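Local coordinates for radical SAM domain protein (PDB 6Y1X) that is the radical SAM enzyme NifB, a [4Fe-4S] protein that probably forms the carbide-containing precursor during nitrogenase cofactor maturation, at residues D152-G157 with V208-I213. Numbering follows the deposited sequence. Where two conformers were deposited one is given.
Sequences DLDRIG and VRRKKI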
loop_
_atom_site.group_PDB
_atom_site.type_symbol
_atom_site.label_atom_id
_atom_site.label_comp_id
_atom_site.label_asym_id
_atom_site.label_seq_id
_atom_site.Cartn_x
_atom_site.Cartn_y
_atom_site.Cartn_z
ATOM N N ASP A 152 -14.391 -7.050 5.545
ATOM C CA ASP A 152 -14.896 -7.053 4.175
ATOM C C ASP A 152 -13.868 -7.628 3.211
ATOM O O ASP A 152 -14.205 -8.432 2.334
ATOM C CB ASP A 152 -15.281 -5.637 3.751
ATOM C CG ASP A 152 -16.477 -5.108 4.505
ATOM O OD1 ASP A 152 -17.146 -5.907 5.195
ATOM O OD2 ASP A 152 -16.742 -3.890 4.413
ATOM N N LEU A 153 -12.605 -7.215 3.355
ATOM C CA LEU A 153 -11.552 -7.698 2.467
ATOM C C LEU A 153 -11.424 -9.209 2.563
ATOM O O LEU A 153 -11.297 -9.905 1.550
ATOM C CB LEU A 153 -10.226 -7.033 2.826
ATOM C CG LEU A 153 -10.096 -5.541 2.538
ATOM C CD1 LEU A 153 -8.757 -5.035 3.043
ATOM C CD2 LEU A 153 -10.253 -5.255 1.054
ATOM N N ASP A 154 -11.408 -9.726 3.792
ATOM C CA ASP A 154 -11.367 -11.166 4.007
ATOM C C ASP A 154 -12.551 -11.862 3.366
ATOM O O ASP A 154 -12.400 -12.894 2.706
ATOM C CB ASP A 154 -11.393 -11.463 5.501
ATOM C CG ASP A 154 -10.828 -12.831 5.850
ATOM O OD1 ASP A 154 -10.457 -13.590 4.934
ATOM O OD2 ASP A 154 -10.815 -13.175 7.057
ATOM N N ARG A 155 -13.742 -11.295 3.529
ATOM C CA ARG A 155 -14.932 -11.987 3.053
ATOM C C ARG A 155 -14.949 -12.017 1.523
ATOM O O ARG A 155 -15.471 -12.964 0.929
ATOM C CB ARG A 155 -16.179 -11.330 3.645
ATOM C CG ARG A 155 -17.481 -12.093 3.457
ATOM C CD ARG A 155 -18.639 -11.335 4.124
ATOM N NE ARG A 155 -18.951 -10.093 3.418
ATOM C CZ ARG A 155 -18.604 -8.838 3.685
ATOM N NH1 ARG A 155 -17.853 -8.487 4.720
ATOM N NH2 ARG A 155 -19.058 -7.907 2.861
ATOM N N ILE A 156 -14.450 -10.953 0.864
ATOM C CA ILE A 156 -14.403 -10.911 -0.606
ATOM C C ILE A 156 -13.215 -11.655 -1.211
ATOM O O ILE A 156 -13.127 -11.749 -2.444
ATOM C CB ILE A 156 -14.372 -9.482 -1.192
ATOM C CG1 ILE A 156 -13.021 -8.796 -0.956
ATOM C CG2 ILE A 156 -15.533 -8.647 -0.663
ATOM C CD1 ILE A 156 -13.024 -7.311 -1.318
ATOM N N GLY A 157 -12.295 -12.175 -0.398
ATOM C CA GLY A 157 -11.212 -13.009 -0.894
ATOM C C GLY A 157 -9.853 -12.360 -1.086
ATOM O O GLY A 157 -8.973 -12.981 -1.697
ATOM N N VAL A 208 -2.897 -9.909 9.844
ATOM C CA VAL A 208 -2.020 -11.047 10.116
ATOM C C VAL A 208 -2.795 -12.161 10.809
ATOM O O VAL A 208 -2.655 -13.342 10.462
ATOM C CB VAL A 208 -0.795 -10.601 10.933
ATOM C CG1 VAL A 208 -0.049 -11.806 11.484
ATOM C CG2 VAL A 208 0.140 -9.769 10.062
ATOM N N ARG A 209 -3.635 -11.808 11.790
ATOM C CA ARG A 209 -4.421 -12.830 12.480
ATOM C C ARG A 209 -5.300 -13.599 11.503
ATOM O O ARG A 209 -5.522 -14.800 11.683
ATOM C CB ARG A 209 -5.268 -12.185 13.582
ATOM C CG ARG A 209 -6.025 -13.175 14.467
ATOM C CD ARG A 209 -7.072 -12.482 15.349
ATOM N NE ARG A 209 -8.227 -11.970 14.614
ATOM C CZ ARG A 209 -9.252 -12.718 14.212
ATOM N NH1 ARG A 209 -9.278 -14.016 14.478
ATOM N NH2 ARG A 209 -10.260 -12.163 13.549
ATOM N N ARG A 210 -5.795 -12.932 10.458
ATOM C CA ARG A 210 -6.649 -13.556 9.460
ATOM C C ARG A 210 -5.843 -14.231 8.357
ATOM O O ARG A 210 -6.392 -14.514 7.284
ATOM C CB ARG A 210 -7.621 -12.535 8.867
ATOM C CG ARG A 210 -8.645 -12.035 9.870
ATOM C CD ARG A 210 -9.403 -10.828 9.350
ATOM N NE ARG A 210 -10.478 -10.450 10.264
ATOM C CZ ARG A 210 -11.735 -10.860 10.151
ATOM N NH1 ARG A 210 -12.087 -11.671 9.162
ATOM N NH2 ARG A 210 -12.638 -10.463 11.034
ATOM N N LYS A 211 -4.548 -14.450 8.598
ATOM C CA LYS A 211 -3.665 -15.191 7.696
ATOM C C LYS A 211 -3.489 -14.492 6.349
ATOM O O LYS A 211 -3.239 -15.143 5.332
ATOM C CB LYS A 211 -4.154 -16.630 7.497
ATOM C CG LYS A 211 -4.151 -17.459 8.776
ATOM C CD LYS A 211 -4.524 -18.908 8.503
ATOM N N LYS A 212 -3.608 -13.166 6.328
ATOM C CA LYS A 212 -3.307 -12.399 5.129
ATOM C C LYS A 212 -1.804 -12.185 5.014
ATOM O O LYS A 212 -1.091 -12.098 6.017
ATOM C CB LYS A 212 -4.015 -11.041 5.129
ATOM C CG LYS A 212 -5.511 -11.103 5.374
ATOM C CD LYS A 212 -6.178 -12.073 4.424
ATOM C CE LYS A 212 -7.651 -12.215 4.745
ATOM N NZ LYS A 212 -8.332 -13.172 3.832
ATOM N N ILE A 213 -1.323 -12.114 3.780
ATOM C CA ILE A 213 0.088 -11.858 3.524
ATOM C C ILE A 213 0.265 -10.351 3.439
ATOM O O ILE A 213 -0.303 -9.698 2.559
ATOM C CB ILE A 213 0.553 -12.538 2.229
ATOM C CG1 ILE A 213 0.136 -14.012 2.226
ATOM C CG2 ILE A 213 2.060 -12.385 2.066
ATOM C CD1 ILE A 213 0.640 -14.788 3.421
#
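Arg210 NH1 gives a hydrogen bond of 2.9 Å to Asp154 OD2, arriving on the anti lone pair, the one turned away from the other carboxylate oxygen. The N-H...O angle is 151°. OD2 lies in the guanidinium plane, at its edge, while the two flat groups stand almost perpendicular, 86° apart. An extended chain from CG to NE carries the arginine head past the carboxylate, with Arg210 CD 3.6 Å from Asp154 OD2. Its NE turns to Glu206 in a second salt bridge, which should fix the rotation of the head. The other oxygen, Asp154 OD1, pairs with Lys212 NZ; their modelled separation of 2.4 Å is implausibly short, so the salt bridge is credible but its exact length doubtful. A bend at chi2 swings the lysine chain towards the helix, and its ammonium also bonds to Val158 O. Asp154 can give one oxygen to each cation because its carboxylate swings out from the helix, CG lying opposite the backbone N (chi1 -158°). Replacing Asp154 by an alanine is likely to cost Lys212 and Arg210 NH1 their shared counter-charge, leaving both chain ends freer to turn. Helices 146-156 and 189-209 lead into neighbouring parallel strands, 160-164 and 213-220, of the six-stranded sheet in the partial TIM barrel of radical SAM enzymes, and the network joins the turns where they end. Each turn is a Schellman motif, with positive phi at Gly157 and Lys211: Gly157 N reaches Asp154 O and, weakly, Leu153 O, while Lys211 N bonds to Val208 O and Lys212 N reaches farther back. Glycine suits the first because its positive phi would jam a CB against the preceding carbonyl oxygen. Turned away from this network, Arg155 NH1 meets Asp152 OD1 at 2.7 Å.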